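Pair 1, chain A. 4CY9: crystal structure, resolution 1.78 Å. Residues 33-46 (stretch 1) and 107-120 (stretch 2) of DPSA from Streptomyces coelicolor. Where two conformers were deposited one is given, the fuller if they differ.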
# COMPACT_ATOMS: atom_id res chain seq x y z
N ASP A 33 -14.33 -5.49 29.30
CA ASP A 33 -15.61 -6.24 29.24
C ASP A 33 -16.39 -5.81 27.96
O ASP A 33 -16.97 -6.67 27.28
CB ASP A 33 -16.39 -5.84 30.50
CG ASP A 33 -17.59 -6.78 30.82
OD1 ASP A 33 -18.14 -7.48 29.92
OD2 ASP A 33 -17.88 -6.82 32.05
N LEU A 34 -16.29 -4.53 27.55
CA LEU A 34 -17.04 -4.13 26.38
C LEU A 34 -16.47 -4.81 25.10
O LEU A 34 -17.28 -5.29 24.30
CB LEU A 34 -16.85 -2.58 26.18
CG LEU A 34 -17.56 -2.05 24.91
CD1 LEU A 34 -19.11 -2.30 24.94
CD2 LEU A 34 -17.42 -0.46 24.96
N HIS A 35 -15.14 -4.83 24.89
CA HIS A 35 -14.77 -5.51 23.62
C HIS A 35 -14.99 -7.05 23.63
O HIS A 35 -15.32 -7.62 22.61
CB HIS A 35 -13.33 -5.18 23.14
CG HIS A 35 -12.20 -5.66 24.03
ND1 HIS A 35 -11.68 -6.94 23.93
CD2 HIS A 35 -11.31 -4.92 24.82
CE1 HIS A 35 -10.56 -7.05 24.77
NE2 HIS A 35 -10.34 -5.83 25.32
N LEU A 36 -14.90 -7.68 24.81
CA LEU A 36 -15.30 -9.13 24.89
C LEU A 36 -16.78 -9.22 24.55
O LEU A 36 -17.20 -10.14 23.80
CB LEU A 36 -15.14 -9.65 26.38
CG LEU A 36 -13.64 -9.69 26.71
CD1 LEU A 36 -13.53 -9.99 28.25
CD2 LEU A 36 -12.89 -10.89 26.02
N THR A 37 -17.60 -8.31 25.06
CA THR A 37 -19.03 -8.39 24.86
C THR A 37 -19.37 -8.04 23.39
O THR A 37 -20.28 -8.67 22.80
CB THR A 37 -19.76 -7.38 25.79
OG1 THR A 37 -19.51 -7.85 27.16
CG2 THR A 37 -21.28 -7.31 25.53
N LEU A 38 -18.65 -7.09 22.78
CA LEU A 38 -18.95 -6.81 21.34
C LEU A 38 -18.61 -8.06 20.50
O LEU A 38 -19.37 -8.32 19.56
CB LEU A 38 -18.01 -5.66 20.86
CG LEU A 38 -18.51 -4.28 21.47
CD1 LEU A 38 -17.34 -3.28 21.20
CD2 LEU A 38 -19.77 -3.79 20.71
N LYS A 39 -17.52 -8.77 20.80
CA LYS A 39 -17.23 -9.96 19.99
C LYS A 39 -18.32 -10.99 20.25
O LYS A 39 -18.77 -11.67 19.32
CB LYS A 39 -15.90 -10.59 20.35
CG LYS A 39 -14.65 -9.92 19.63
CD LYS A 39 -14.88 -10.27 18.10
CE LYS A 39 -13.65 -10.10 17.28
NZ LYS A 39 -14.02 -10.49 15.86
N HIS A 40 -18.74 -11.14 21.49
CA HIS A 40 -19.89 -12.07 21.76
C HIS A 40 -21.11 -11.74 20.94
O HIS A 40 -21.77 -12.67 20.40
CB HIS A 40 -20.17 -11.98 23.31
CG HIS A 40 -21.36 -12.78 23.74
ND1 HIS A 40 -21.27 -14.10 24.14
CD2 HIS A 40 -22.72 -12.44 23.77
CE1 HIS A 40 -22.51 -14.55 24.44
NE2 HIS A 40 -23.40 -13.56 24.21
N VAL A 41 -21.45 -10.46 20.85
CA VAL A 41 -22.61 -10.09 20.02
C VAL A 41 -22.30 -10.44 18.57
O VAL A 41 -23.16 -10.96 17.81
CB VAL A 41 -22.95 -8.58 20.20
CG1 VAL A 41 -24.09 -8.23 19.25
CG2 VAL A 41 -23.43 -8.37 21.68
N HIS A 42 -21.14 -10.06 18.05
CA HIS A 42 -20.75 -10.35 16.66
C HIS A 42 -20.96 -11.84 16.35
O HIS A 42 -21.42 -12.18 15.26
CB HIS A 42 -19.30 -9.92 16.56
CG HIS A 42 -18.60 -10.23 15.27
ND1 HIS A 42 -18.66 -9.39 14.20
CD2 HIS A 42 -17.58 -11.16 15.01
CE1 HIS A 42 -17.86 -9.82 13.18
NE2 HIS A 42 -17.18 -10.95 13.70
N TRP A 43 -20.59 -12.71 17.25
CA TRP A 43 -20.68 -14.17 16.94
C TRP A 43 -22.07 -14.69 17.04
O TRP A 43 -22.39 -15.68 16.36
CB TRP A 43 -19.83 -14.95 17.97
CG TRP A 43 -18.36 -14.62 17.91
CD1 TRP A 43 -17.60 -14.30 16.80
CD2 TRP A 43 -17.45 -14.57 19.04
NE1 TRP A 43 -16.32 -14.03 17.15
CE2 TRP A 43 -16.16 -14.21 18.51
CE3 TRP A 43 -17.60 -14.81 20.43
CZ2 TRP A 43 -15.00 -14.06 19.31
CZ3 TRP A 43 -16.41 -14.72 21.23
CH2 TRP A 43 -15.14 -14.37 20.72
N ASN A 44 -22.93 -14.05 17.83
CA ASN A 44 -24.20 -14.66 18.21
C ASN A 44 -25.43 -13.88 17.74
O ASN A 44 -26.54 -14.21 18.13
CB ASN A 44 -24.27 -14.78 19.75
CG ASN A 44 -23.20 -15.78 20.27
OD1 ASN A 44 -22.28 -15.44 21.09
ND2 ASN A 44 -23.25 -17.00 19.71
N VAL A 45 -25.28 -12.93 16.82
CA VAL A 45 -26.41 -12.31 16.17
C VAL A 45 -26.97 -13.22 15.05
O VAL A 45 -26.17 -13.84 14.36
CB VAL A 45 -26.01 -10.94 15.47
CG1 VAL A 45 -25.97 -9.83 16.50
CG2 VAL A 45 -24.66 -10.99 14.70
N VAL A 46 -28.27 -13.23 14.88
CA VAL A 46 -28.94 -14.00 13.78
C VAL A 46 -30.04 -13.13 13.18
O VAL A 46 -30.38 -12.03 13.66
CB VAL A 46 -29.54 -15.35 14.38
CG1 VAL A 46 -28.35 -16.24 14.86
CG2 VAL A 46 -30.58 -15.10 15.50
N ALA A 107 -32.64 -7.33 18.77
CA ALA A 107 -32.63 -7.57 20.09
C ALA A 107 -31.21 -7.31 20.76
O ALA A 107 -31.07 -6.80 21.94
CB ALA A 107 -33.03 -9.00 20.42
N HIS A 108 -30.17 -7.80 20.10
CA HIS A 108 -28.81 -7.52 20.64
C HIS A 108 -28.54 -6.01 20.61
O HIS A 108 -27.89 -5.49 21.56
CB HIS A 108 -27.77 -8.17 19.78
CG HIS A 108 -27.50 -9.58 20.18
ND1 HIS A 108 -26.89 -9.86 21.38
CD2 HIS A 108 -27.63 -10.83 19.47
CE1 HIS A 108 -26.72 -11.21 21.54
NE2 HIS A 108 -27.17 -11.82 20.37
N LEU A 109 -28.97 -5.30 19.58
CA LEU A 109 -28.66 -3.84 19.55
C LEU A 109 -29.41 -3.16 20.72
O LEU A 109 -28.85 -2.25 21.32
CB LEU A 109 -29.15 -3.20 18.21
CG LEU A 109 -28.21 -3.66 17.03
CD1 LEU A 109 -28.61 -2.92 15.75
CD2 LEU A 109 -26.71 -3.39 17.32
N GLY A 110 -30.67 -3.54 21.04
CA GLY A 110 -31.35 -3.04 22.24
C GLY A 110 -30.52 -3.21 23.51
O GLY A 110 -30.42 -2.29 24.36
N ALA A 111 -29.97 -4.45 23.73
CA ALA A 111 -29.22 -4.73 24.96
C ALA A 111 -27.86 -4.01 24.89
O ALA A 111 -27.39 -3.52 25.92
CB ALA A 111 -28.96 -6.23 25.07
N LEU A 112 -27.24 -3.91 23.73
CA LEU A 112 -25.99 -3.19 23.67
C LEU A 112 -26.17 -1.66 23.89
O LEU A 112 -25.26 -0.99 24.44
CB LEU A 112 -25.39 -3.53 22.29
CG LEU A 112 -23.95 -3.17 22.04
CD1 LEU A 112 -22.99 -3.79 23.06
CD2 LEU A 112 -23.54 -3.54 20.60
N ASP A 113 -27.31 -1.11 23.52
CA ASP A 113 -27.61 0.31 23.83
C ASP A 113 -27.51 0.51 25.40
O ASP A 113 -26.87 1.46 25.88
CB ASP A 113 -29.00 0.67 23.34
CG ASP A 113 -29.36 2.13 23.56
OD1 ASP A 113 -28.46 2.94 23.66
OD2 ASP A 113 -30.59 2.47 23.51
N VAL A 114 -28.05 -0.45 26.17
CA VAL A 114 -27.98 -0.32 27.64
C VAL A 114 -26.55 -0.49 28.13
O VAL A 114 -26.12 0.25 29.06
CB VAL A 114 -28.91 -1.42 28.25
CG1 VAL A 114 -28.74 -1.48 29.79
CG2 VAL A 114 -30.38 -1.13 27.82
N VAL A 115 -25.78 -1.42 27.52
CA VAL A 115 -24.38 -1.59 27.92
C VAL A 115 -23.67 -0.20 27.69
O VAL A 115 -22.90 0.23 28.57
CB VAL A 115 -23.68 -2.66 27.04
CG1 VAL A 115 -22.18 -2.66 27.32
CG2 VAL A 115 -24.26 -4.05 27.49
N TYR A 116 -23.86 0.38 26.48
CA TYR A 116 -23.11 1.59 26.18
C TYR A 116 -23.55 2.75 27.10
O TYR A 116 -22.75 3.59 27.45
CB TYR A 116 -23.36 2.06 24.73
CG TYR A 116 -22.27 1.50 23.85
CD1 TYR A 116 -22.41 0.19 23.36
CD2 TYR A 116 -21.11 2.21 23.54
CE1 TYR A 116 -21.34 -0.36 22.55
CE2 TYR A 116 -20.07 1.70 22.74
CZ TYR A 116 -20.21 0.42 22.26
OH TYR A 116 -19.18 -0.17 21.54
N THR A 117 -24.83 2.79 27.51
CA THR A 117 -25.18 3.89 28.48
C THR A 117 -24.39 3.77 29.77
O THR A 117 -23.92 4.78 30.24
CB THR A 117 -26.69 3.86 28.72
OG1 THR A 117 -27.06 4.69 29.90
CG2 THR A 117 -27.37 4.13 27.62
N GLY A 118 -24.15 2.53 30.27
CA GLY A 118 -23.34 2.35 31.46
C GLY A 118 -21.90 2.77 31.22
O GLY A 118 -21.26 3.39 32.09
N VAL A 119 -21.37 2.38 30.05
CA VAL A 119 -19.97 2.67 29.79
C VAL A 119 -19.79 4.20 29.63
O VAL A 119 -18.82 4.81 30.17
CB VAL A 119 -19.52 1.96 28.45
CG1 VAL A 119 -18.06 2.42 28.18
CG2 VAL A 119 -19.39 0.41 28.71
N VAL A 120 -20.70 4.84 28.90
CA VAL A 120 -20.59 6.30 28.61
C VAL A 120 -20.74 7.04 29.97
O VAL A 120 -19.98 7.99 30.24
CB VAL A 120 -21.70 6.73 27.61
CG1 VAL A 120 -21.83 8.30 27.67
CG2 VAL A 120 -21.19 6.23 26.22

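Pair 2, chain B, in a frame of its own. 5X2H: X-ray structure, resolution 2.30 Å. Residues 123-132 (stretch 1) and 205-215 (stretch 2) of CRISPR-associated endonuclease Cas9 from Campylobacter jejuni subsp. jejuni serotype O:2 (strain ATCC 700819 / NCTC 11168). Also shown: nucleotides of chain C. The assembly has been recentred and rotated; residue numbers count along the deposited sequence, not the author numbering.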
# COMPACT_ATOMS: atom_id res chain seq x y z
N ASP B 123 -7.49 -44.05 3.04
CA ASP B 123 -6.30 -43.58 3.76
C ASP B 123 -5.39 -42.77 2.84
O ASP B 123 -4.93 -41.69 3.21
CB ASP B 123 -5.55 -44.76 4.36
CG ASP B 123 -6.35 -45.49 5.41
OD1 ASP B 123 -7.16 -44.84 6.10
OD2 ASP B 123 -6.16 -46.72 5.55
N PHE B 124 -5.12 -43.30 1.64
CA PHE B 124 -4.29 -42.57 0.69
C PHE B 124 -4.92 -41.23 0.32
O PHE B 124 -4.20 -40.26 0.08
CB PHE B 124 -4.08 -43.42 -0.57
CG PHE B 124 -2.89 -43.00 -1.40
CD1 PHE B 124 -1.92 -42.17 -0.87
CD2 PHE B 124 -2.76 -43.43 -2.71
CE1 PHE B 124 -0.83 -41.78 -1.63
CE2 PHE B 124 -1.68 -43.04 -3.48
CZ PHE B 124 -0.71 -42.21 -2.94
N ALA B 125 -6.25 -41.16 0.29
CA ALA B 125 -6.93 -39.91 -0.03
C ALA B 125 -6.62 -38.84 1.01
O ALA B 125 -6.31 -37.69 0.66
CB ALA B 125 -8.43 -40.14 -0.13
N ARG B 126 -6.71 -39.20 2.29
CA ARG B 126 -6.44 -38.22 3.35
C ARG B 126 -4.96 -37.87 3.43
O ARG B 126 -4.61 -36.76 3.82
CB ARG B 126 -6.96 -38.75 4.69
CG ARG B 126 -8.48 -38.74 4.78
CD ARG B 126 -9.00 -39.35 6.07
NE ARG B 126 -8.19 -38.97 7.22
CZ ARG B 126 -7.62 -39.84 8.05
NH1 ARG B 126 -7.80 -41.14 7.89
NH2 ARG B 126 -6.89 -39.39 9.07
N VAL B 127 -4.08 -38.81 3.06
CA VAL B 127 -2.65 -38.51 3.05
C VAL B 127 -2.34 -37.44 2.02
O VAL B 127 -1.64 -36.46 2.31
CB VAL B 127 -1.84 -39.79 2.79
CG1 VAL B 127 -0.41 -39.45 2.39
CG2 VAL B 127 -1.84 -40.68 4.03
N ILE B 128 -2.85 -37.61 0.80
CA ILE B 128 -2.61 -36.63 -0.26
C ILE B 128 -3.11 -35.26 0.15
O ILE B 128 -2.42 -34.25 -0.02
CB ILE B 128 -3.26 -37.11 -1.58
CG1 ILE B 128 -2.57 -38.37 -2.09
CG2 ILE B 128 -3.22 -36.00 -2.62
CD1 ILE B 128 -3.25 -38.98 -3.30
N LEU B 129 -4.33 -35.20 0.71
CA LEU B 129 -4.90 -33.91 1.07
C LEU B 129 -4.17 -33.27 2.23
O LEU B 129 -4.07 -32.04 2.30
CB LEU B 129 -6.39 -34.08 1.38
CG LEU B 129 -7.23 -34.55 0.19
CD1 LEU B 129 -8.64 -34.93 0.60
CD2 LEU B 129 -7.25 -33.47 -0.89
N HIS B 130 -3.63 -34.08 3.15
CA HIS B 130 -2.93 -33.51 4.30
C HIS B 130 -1.61 -32.88 3.89
O HIS B 130 -1.27 -31.79 4.35
CB HIS B 130 -2.71 -34.59 5.37
CG HIS B 130 -2.12 -34.06 6.64
ND1 HIS B 130 -0.87 -34.43 7.09
CD2 HIS B 130 -2.61 -33.19 7.55
CE1 HIS B 130 -0.62 -33.81 8.23
NE2 HIS B 130 -1.65 -33.05 8.53
N ILE B 131 -0.85 -33.56 3.03
CA ILE B 131 0.42 -33.00 2.56
C ILE B 131 0.17 -31.75 1.73
O ILE B 131 0.92 -30.77 1.81
CB ILE B 131 1.20 -34.07 1.77
CG1 ILE B 131 1.67 -35.19 2.70
CG2 ILE B 131 2.38 -33.44 1.04
CD1 ILE B 131 2.45 -36.29 1.99
N ALA B 132 -0.90 -31.76 0.93
CA ALA B 132 -1.14 -30.66 0.00
C ALA B 132 -1.65 -29.40 0.69
O ALA B 132 -1.39 -28.29 0.21
CB ALA B 132 -2.13 -31.10 -1.07
N PHE B 205 11.08 -31.21 0.45
CA PHE B 205 11.08 -32.46 1.20
C PHE B 205 9.69 -33.08 1.24
O PHE B 205 9.57 -34.31 1.22
CB PHE B 205 11.61 -32.24 2.61
CG PHE B 205 13.09 -31.96 2.67
CD1 PHE B 205 14.00 -32.92 2.26
CD2 PHE B 205 13.56 -30.74 3.14
CE1 PHE B 205 15.36 -32.67 2.31
CE2 PHE B 205 14.92 -30.49 3.19
CZ PHE B 205 15.82 -31.45 2.78
N LEU B 206 8.64 -32.26 1.30
CA LEU B 206 7.29 -32.81 1.27
C LEU B 206 6.91 -33.31 -0.11
O LEU B 206 6.11 -34.24 -0.24
CB LEU B 206 6.30 -31.75 1.77
CG LEU B 206 6.38 -31.47 3.27
CD1 LEU B 206 6.19 -30.01 3.56
CD2 LEU B 206 5.34 -32.29 4.03
N LYS B 207 7.47 -32.71 -1.16
CA LYS B 207 7.31 -33.28 -2.49
C LYS B 207 8.03 -34.61 -2.61
O LYS B 207 7.54 -35.52 -3.29
CB LYS B 207 7.80 -32.29 -3.56
CG LYS B 207 7.43 -32.68 -4.98
CD LYS B 207 7.80 -31.59 -5.97
CE LYS B 207 7.27 -31.91 -7.36
NZ LYS B 207 7.53 -30.79 -8.31
N ASP B 208 9.19 -34.74 -1.96
CA ASP B 208 9.90 -36.02 -1.95
C ASP B 208 9.08 -37.10 -1.25
O ASP B 208 9.10 -38.26 -1.66
CB ASP B 208 11.26 -35.87 -1.29
CG ASP B 208 12.18 -34.93 -2.04
OD1 ASP B 208 12.02 -34.80 -3.27
OD2 ASP B 208 13.07 -34.33 -1.41
N GLU B 209 8.37 -36.73 -0.19
CA GLU B 209 7.59 -37.72 0.55
C GLU B 209 6.45 -38.26 -0.29
O GLU B 209 6.25 -39.48 -0.39
CB GLU B 209 7.07 -37.13 1.86
CG GLU B 209 6.22 -38.10 2.66
CD GLU B 209 5.67 -37.49 3.94
OE1 GLU B 209 4.82 -38.14 4.58
OE2 GLU B 209 6.09 -36.36 4.29
N LEU B 210 5.67 -37.37 -0.91
CA LEU B 210 4.55 -37.81 -1.73
C LEU B 210 5.02 -38.63 -2.93
O LEU B 210 4.32 -39.56 -3.35
CB LEU B 210 3.73 -36.60 -2.19
CG LEU B 210 2.36 -36.91 -2.80
CD1 LEU B 210 1.60 -37.89 -1.92
CD2 LEU B 210 1.57 -35.63 -3.00
N LYS B 211 6.20 -38.31 -3.49
CA LYS B 211 6.76 -39.17 -4.53
C LYS B 211 7.14 -40.53 -3.98
O LYS B 211 6.91 -41.56 -4.62
CB LYS B 211 7.98 -38.50 -5.17
CG LYS B 211 7.66 -37.28 -6.02
CD LYS B 211 8.92 -36.72 -6.66
CE LYS B 211 8.60 -35.52 -7.54
NZ LYS B 211 9.83 -34.92 -8.12
N LEU B 212 7.72 -40.56 -2.77
CA LEU B 212 8.10 -41.83 -2.16
C LEU B 212 6.88 -42.66 -1.79
O LEU B 212 6.88 -43.88 -1.95
CB LEU B 212 8.96 -41.57 -0.92
CG LEU B 212 9.37 -42.79 -0.10
CD1 LEU B 212 10.28 -43.71 -0.90
CD2 LEU B 212 10.03 -42.37 1.20
N ILE B 213 5.82 -42.01 -1.30
CA ILE B 213 4.62 -42.73 -0.91
C ILE B 213 3.97 -43.39 -2.12
O ILE B 213 3.52 -44.54 -2.05
CB ILE B 213 3.64 -41.79 -0.18
CG1 ILE B 213 4.20 -41.40 1.19
CG2 ILE B 213 2.27 -42.44 -0.04
CD1 ILE B 213 3.34 -40.40 1.95
N PHE B 214 3.91 -42.67 -3.25
CA PHE B 214 3.39 -43.27 -4.47
C PHE B 214 4.20 -44.49 -4.88
O PHE B 214 3.64 -45.55 -5.19
CB PHE B 214 3.38 -42.23 -5.60
CG PHE B 214 2.06 -41.53 -5.77
CD1 PHE B 214 1.01 -42.15 -6.42
CD2 PHE B 214 1.87 -40.24 -5.29
CE1 PHE B 214 -0.21 -41.52 -6.58
CE2 PHE B 214 0.66 -39.60 -5.45
CZ PHE B 214 -0.38 -40.24 -6.10
N LYS B 215 5.53 -44.36 -4.87
CA LYS B 215 6.39 -45.47 -5.26
C LYS B 215 6.26 -46.65 -4.31
O LYS B 215 6.23 -47.81 -4.75
CB LYS B 215 7.84 -45.00 -5.34
CG LYS B 215 8.86 -46.11 -5.56
CD LYS B 215 10.12 -45.85 -4.75
CE LYS B 215 11.34 -45.61 -5.63
NZ LYS B 215 11.93 -46.88 -6.11
P A C 44 -2.86 -31.71 12.03
OP1 A C 44 -1.81 -31.75 10.98
OP2 A C 44 -3.16 -30.43 12.72
O5' A C 44 -4.22 -32.23 11.37
C5' A C 44 -4.29 -33.52 10.78
C4' A C 44 -5.72 -33.92 10.51
O4' A C 44 -6.47 -33.96 11.76
C3' A C 44 -6.51 -32.97 9.64
O3' A C 44 -6.26 -33.18 8.26
C2' A C 44 -7.96 -33.24 10.04
O2' A C 44 -8.45 -34.40 9.38
C1' A C 44 -7.81 -33.56 11.53
N9 A C 44 -8.11 -32.41 12.40
C8 A C 44 -7.23 -31.57 13.04
N7 A C 44 -7.81 -30.64 13.76
C5 A C 44 -9.17 -30.88 13.59
C6 A C 44 -10.32 -30.25 14.10
N6 A C 44 -10.29 -29.19 14.91
N1 A C 44 -11.53 -30.74 13.74
C2 A C 44 -11.56 -31.80 12.92
N3 A C 44 -10.55 -32.49 12.38
C4 A C 44 -9.37 -31.97 12.76
P A C 45 -6.21 -31.95 7.24
OP1 A C 45 -5.74 -32.51 5.94
OP2 A C 45 -5.47 -30.83 7.87
O5' A C 45 -7.74 -31.53 7.07
C5' A C 45 -8.65 -32.41 6.44
C4' A C 45 -10.08 -32.00 6.68
O4' A C 45 -10.40 -32.06 8.09
C3' A C 45 -10.45 -30.58 6.28
O3' A C 45 -10.65 -30.42 4.89
C2' A C 45 -11.69 -30.32 7.12
O2' A C 45 -12.82 -30.96 6.55
C1' A C 45 -11.34 -31.05 8.42
N9 A C 45 -10.72 -30.14 9.40
C8 A C 45 -9.39 -29.87 9.59
N7 A C 45 -9.16 -29.00 10.54
C5 A C 45 -10.43 -28.67 11.00
C6 A C 45 -10.87 -27.79 12.00
N6 A C 45 -10.04 -27.06 12.76
N1 A C 45 -12.20 -27.69 12.21
C2 A C 45 -13.02 -28.43 11.45
N3 A C 45 -12.73 -29.29 10.47
C4 A C 45 -11.40 -29.36 10.30

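Both pairs consist of two nearly antiparallel helices from one chain. The angle between the N-to-C directions is 171° in pair 1 and 168° in pair 2. The axes approach to 11.0 Å and 10.7 Å. Central backbone atoms superpose with an RMSD of 0.5 Å. Backbone hydrogen bonds lie within each helix; side chains make most of the contact between them.

The closest agreement in side-chain placement is at A:Leu112 and B:Leu210. Both are leucines with chi1 t and chi2 p, and their side-chain centres lie 0.4 Å apart. Each meets a matched aliphatic residue. A:Leu38 CD2 lies 3.8 Å from A:Leu112 CD2, and B:Ile128 CG1 lies 4.2 Å from B:Leu210 CD1.

A:Tyr116 matches B:Phe214. Both have chi1 at -95°, between wells. Both CA-to-CB bonds point sideways, but the ring ends come nearer the other helix. One partner of the ring differs: A:Leu34 in pair 1, the matching B:Phe124 in pair 2. A:Leu34 CD1 is 3.8 Å from A:Tyr116 CE1. The edge of B:Phe124 points toward the face of B:Phe214, with centroids 4.9 Å apart and planes at 66°. An aliphatic-aromatic contact thus becomes an aromatic pair. The other partner is kept as an aliphatic residue: A:Leu38 CD1 is 3.6 Å from A:Tyr116 OH, and B:Ile128 CD1 is 4.2 Å from B:Phe214 CZ. The tyrosine hydroxyl is hydrogen-bonded elsewhere in the structure.

A:Val115 and B:Ile213 match and point toward the other helix. A:Leu34 CD1 is 3.9 Å from A:Val115 CG1. B:Phe124 CE1 is 3.5 Å from B:Ile213 CG2. B:Ile213 CD1 also lies 3.9 Å from B:Val127 CG1. A:Thr37 matches B:Val127, but A:Thr37 OG1 donates to A:Asp33 O at 2.8 Å within its own helix.

The pairs also differ at A:Val41 and B:Ile131. B:Ile131 is a knob seated among B:Leu206, B:Glu209, B:Leu210 and B:Ile213. B:Ile131 CD1 comes within 4.0 Å of B:Glu209 CD. In pair 1 the smaller A:Val41 meets a larger partner: A:His108, matched to B:Leu206. A:Val41 CG1 is 3.7 Å from A:His108 CB, and A:Val41 CA lies over one face of the imidazole ring. A:His108 NE2 gives a weak hydrogen bond to A:Asn44 O at 3.3 Å; A:Asn44 has no match in pair 2.

A:His40 and B:His130 also match. Neither makes a close contact across the helices. Both A:His40 ring nitrogens are hydrogen-bonded elsewhere in the structure. B:His130 NE2 donates to OP1 of A44 of chain C at 2.8 Å, with that oxygen at the ring edge.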